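Local coordinates for protein L-threonine dehydrogenase (Flavobacterium frigidimaris, PDB 2YY7) that probably catalyses the NAD-dependent oxidation of L-threonine at its 3-hydroxyl, using a short-chain dehydrogenase fold related to UDP-galactose 4-epimerase, at residues A[172-177]-A[211-216]. Numbering follows the deposited sequence.
Sequences GLISWS and MPMMYM. With NAD (nicotinamide-adenine-dinucleotide), chain E.
Gly172 O is gripped twice: Met214 N donates to it at 2.8 Å, nearly along the C=O axis, and the Met213 CA-H adds a weaker contact. Met214 O is held in the same double way, by Ile174 N in its carbonyl plane and by the Leu173 CA-H, with Leu173 CA at 3.3 Å. Gly172 N to Pro212 O and Met216 N to Ile174 O (2.9 Å) complete four backbone bonds between strands 164-174 and 211-215, neighbours in the parallel part of the Rossmann-type sheet; the last bond joins the first turn of helix 216-228 to the end of strand 164-174.

Leu173 and Met214 project side by side from one face, Leu173 CD2 lying 3.8 Å from Met214 CB. Met216, bent at chi2 and chi3, folds back so that SD meets Leu173 CD1 at 3.9 Å and CE rests on Ser175 CB. Ile174, Met213 and Tyr215 occupy the other face; there the Ile174 side chain crosses Met213 at about a right angle, CD1 touching Met213 CB, and helix 300-311 packs on Ile174 and Tyr215. The glycine at 172 accommodates the bent Met213 chain, whose SD sits 3.9 Å from Gly172 CA. Tyr215 OH reaches the Trp176 indole edge near its plane, 3.2 Å from CD1, and hydrogen-bonds Asp306.

The end of strand 164-174 lines the nicotinamide end of the NAD site: Leu173 N donates to the carboxamide O7N at 2.9 Å (N-H...O 155°), and Leu173 CB and CG lie against the same amide. Because Gly172 O, across the same peptide, takes the Met214 N-H, that peptide's orientation is fixed; this may polarise its N-H and would favour one rotation of the carboxamide.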
loop_
_atom_site.group_PDB
_atom_site.type_symbol
_atom_site.label_atom_id
_atom_site.label_comp_id
_atom_site.label_asym_id
_atom_site.label_seq_id
_atom_site.Cartn_x
_atom_site.Cartn_y
_atom_site.Cartn_z
ATOM N N GLY A 172 11.451 -14.110 -9.279
ATOM C CA GLY A 172 10.965 -14.622 -10.556
ATOM C C GLY A 172 11.044 -16.144 -10.553
ATOM O O GLY A 172 12.109 -16.698 -10.276
ATOM N N LEU A 173 9.938 -16.822 -10.861
ATOM C CA LEU A 173 9.920 -18.290 -10.848
ATOM C C LEU A 173 10.057 -18.954 -12.217
ATOM O O LEU A 173 9.516 -18.480 -13.216
ATOM C CB LEU A 173 8.642 -18.801 -10.166
ATOM C CG LEU A 173 8.386 -18.374 -8.721
ATOM C CD1 LEU A 173 7.245 -19.211 -8.152
ATOM C CD2 LEU A 173 9.641 -18.560 -7.877
ATOM N N ILE A 174 10.764 -20.080 -12.238
ATOM C CA ILE A 174 11.027 -20.824 -13.466
ATOM C C ILE A 174 10.499 -22.260 -13.393
ATOM O O ILE A 174 10.790 -22.987 -12.444
ATOM C CB ILE A 174 12.547 -20.834 -13.734
ATOM C CG1 ILE A 174 13.045 -19.384 -13.832
ATOM C CG2 ILE A 174 12.860 -21.599 -15.017
ATOM C CD1 ILE A 174 14.520 -19.200 -13.508
ATOM N N SER A 175 9.721 -22.667 -14.391
ATOM C CA SER A 175 9.166 -24.017 -14.402
ATOM C C SER A 175 9.033 -24.588 -15.810
ATOM O O SER A 175 9.112 -23.860 -16.799
ATOM C CB SER A 175 7.795 -24.036 -13.728
ATOM O OG SER A 175 6.856 -23.318 -14.505
ATOM N N TRP A 176 8.802 -25.897 -15.873
ATOM C CA TRP A 176 8.669 -26.631 -17.128
ATOM C C TRP A 176 7.284 -27.242 -17.360
ATOM O O TRP A 176 6.955 -27.617 -18.483
ATOM C CB TRP A 176 9.700 -27.765 -17.165
ATOM C CG TRP A 176 9.610 -28.657 -15.953
ATOM C CD1 TRP A 176 10.340 -28.554 -14.799
ATOM C CD2 TRP A 176 8.682 -29.730 -15.743
ATOM N NE1 TRP A 176 9.921 -29.493 -13.886
ATOM C CE2 TRP A 176 8.904 -30.227 -14.438
ATOM C CE3 TRP A 176 7.681 -30.319 -16.531
ATOM C CZ2 TRP A 176 8.160 -31.287 -13.903
ATOM C CZ3 TRP A 176 6.943 -31.375 -15.995
ATOM C CH2 TRP A 176 7.188 -31.845 -14.693
ATOM N N SER A 177 6.472 -27.351 -16.310
ATOM C CA SER A 177 5.153 -27.978 -16.450
ATOM C C SER A 177 4.005 -27.125 -16.977
ATOM O O SER A 177 3.089 -27.649 -17.610
ATOM C CB SER A 177 4.722 -28.597 -15.117
ATOM O OG SER A 177 4.542 -27.600 -14.130
ATOM N N MET A 211 18.420 -10.086 -11.993
ATOM C CA MET A 211 17.206 -10.214 -11.192
ATOM C C MET A 211 17.235 -11.413 -10.263
ATOM O O MET A 211 17.998 -12.357 -10.474
ATOM C CB MET A 211 15.986 -10.354 -12.103
ATOM C CG MET A 211 15.803 -9.222 -13.099
ATOM S SD MET A 211 14.366 -9.533 -14.154
ATOM C CE MET A 211 13.084 -8.774 -13.172
ATOM N N PRO A 212 16.396 -11.384 -9.212
ATOM C CA PRO A 212 16.291 -12.474 -8.233
ATOM C C PRO A 212 15.392 -13.538 -8.860
ATOM O O PRO A 212 14.273 -13.235 -9.291
ATOM C CB PRO A 212 15.608 -11.814 -7.036
ATOM C CG PRO A 212 15.873 -10.343 -7.230
ATOM C CD PRO A 212 15.715 -10.181 -8.712
ATOM N N MET A 213 15.876 -14.775 -8.910
ATOM C CA MET A 213 15.112 -15.866 -9.502
ATOM C C MET A 213 15.109 -17.092 -8.599
ATOM O O MET A 213 15.906 -17.188 -7.664
ATOM C CB MET A 213 15.716 -16.244 -10.858
ATOM C CG MET A 213 15.650 -15.144 -11.911
ATOM S SD MET A 213 14.089 -15.124 -12.808
ATOM C CE MET A 213 14.525 -14.090 -14.216
ATOM N N MET A 214 14.207 -18.024 -8.892
ATOM C CA MET A 214 14.097 -19.260 -8.131
ATOM C C MET A 214 13.450 -20.349 -8.980
ATOM O O MET A 214 12.510 -20.084 -9.733
ATOM C CB MET A 214 13.264 -19.032 -6.865
ATOM C CG MET A 214 13.133 -20.269 -5.981
ATOM S SD MET A 214 12.237 -19.917 -4.458
ATOM C CE MET A 214 13.482 -18.948 -3.560
ATOM N N TYR A 215 13.963 -21.571 -8.874
ATOM C CA TYR A 215 13.400 -22.693 -9.616
ATOM C C TYR A 215 12.107 -23.074 -8.895
ATOM O O TYR A 215 12.040 -23.001 -7.665
ATOM C CB TYR A 215 14.372 -23.880 -9.615
ATOM C CG TYR A 215 14.040 -24.941 -10.643
ATOM C CD1 TYR A 215 14.415 -26.269 -10.446
ATOM C CD2 TYR A 215 13.381 -24.613 -11.828
ATOM C CE1 TYR A 215 14.145 -27.243 -11.400
ATOM C CE2 TYR A 215 13.106 -25.582 -12.792
ATOM C CZ TYR A 215 13.492 -26.894 -12.569
ATOM O OH TYR A 215 13.221 -27.856 -13.507
ATOM N N MET A 216 11.086 -23.483 -9.646
ATOM C CA MET A 216 9.792 -23.831 -9.045
ATOM C C MET A 216 9.849 -24.855 -7.903
ATOM O O MET A 216 9.127 -24.721 -6.913
ATOM C CB MET A 216 8.816 -24.313 -10.129
ATOM C CG MET A 216 7.366 -24.474 -9.656
ATOM S SD MET A 216 6.595 -22.918 -9.125
ATOM C CE MET A 216 6.304 -22.129 -10.721
HETATM P PA NAD E . -0.684 -17.753 -13.136
HETATM O O1A NAD E . 0.145 -18.737 -13.887
HETATM O O2A NAD E . -1.102 -16.551 -13.904
HETATM O O5B NAD E . -1.896 -18.471 -12.414
HETATM C C5B NAD E . -3.007 -17.753 -11.960
HETATM C C4B NAD E . -4.208 -18.666 -11.927
HETATM O O4B NAD E . -5.271 -17.958 -11.286
HETATM C C3B NAD E . -4.673 -19.065 -13.348
HETATM O O3B NAD E . -4.801 -20.491 -13.482
HETATM C C2B NAD E . -5.988 -18.293 -13.510
HETATM O O2B NAD E . -6.918 -18.969 -14.339
HETATM C C1B NAD E . -6.454 -18.172 -12.051
HETATM N N9A NAD E . -7.454 -17.112 -11.858
HETATM C C8A NAD E . -7.423 -15.835 -12.418
HETATM N N7A NAD E . -8.524 -15.181 -12.019
HETATM C C5A NAD E . -9.220 -16.013 -11.213
HETATM C C6A NAD E . -10.437 -15.856 -10.567
HETATM N N6A NAD E . -11.153 -14.767 -10.745
HETATM N N1A NAD E . -10.937 -16.894 -9.825
HETATM C C2A NAD E . -10.244 -18.089 -9.708
HETATM N N3A NAD E . -9.044 -18.276 -10.366
HETATM C C4A NAD E . -8.561 -17.231 -11.114
HETATM O O3 NAD E . 0.173 -17.171 -11.910
HETATM P PN NAD E . 1.305 -17.903 -11.005
HETATM O O1N NAD E . 0.915 -19.303 -10.629
HETATM O O2N NAD E . 2.608 -17.572 -11.643
HETATM O O5D NAD E . 1.237 -17.002 -9.656
HETATM C C5D NAD E . 0.413 -17.396 -8.549
HETATM C C4D NAD E . 0.636 -16.391 -7.385
HETATM O O4D NAD E . 2.019 -16.274 -7.107
HETATM C C3D NAD E . 0.179 -14.966 -7.709
HETATM O O3D NAD E . -0.301 -14.361 -6.512
HETATM C C2D NAD E . 1.458 -14.261 -8.092
HETATM O O2D NAD E . 1.270 -12.873 -7.942
HETATM C C1D NAD E . 2.474 -14.904 -7.147
HETATM N N1N NAD E . 3.844 -14.752 -7.691
HETATM C C2N NAD E . 4.214 -15.449 -8.822
HETATM C C3N NAD E . 5.502 -15.299 -9.326
HETATM C C7N NAD E . 5.973 -16.133 -10.486
HETATM O O7N NAD E . 7.247 -15.840 -10.945
HETATM N N7N NAD E . 5.197 -17.062 -11.071
HETATM C C4N NAD E . 6.411 -14.425 -8.699
HETATM C C5N NAD E . 6.029 -13.746 -7.539
HETATM C C6N NAD E . 4.745 -13.893 -7.050
#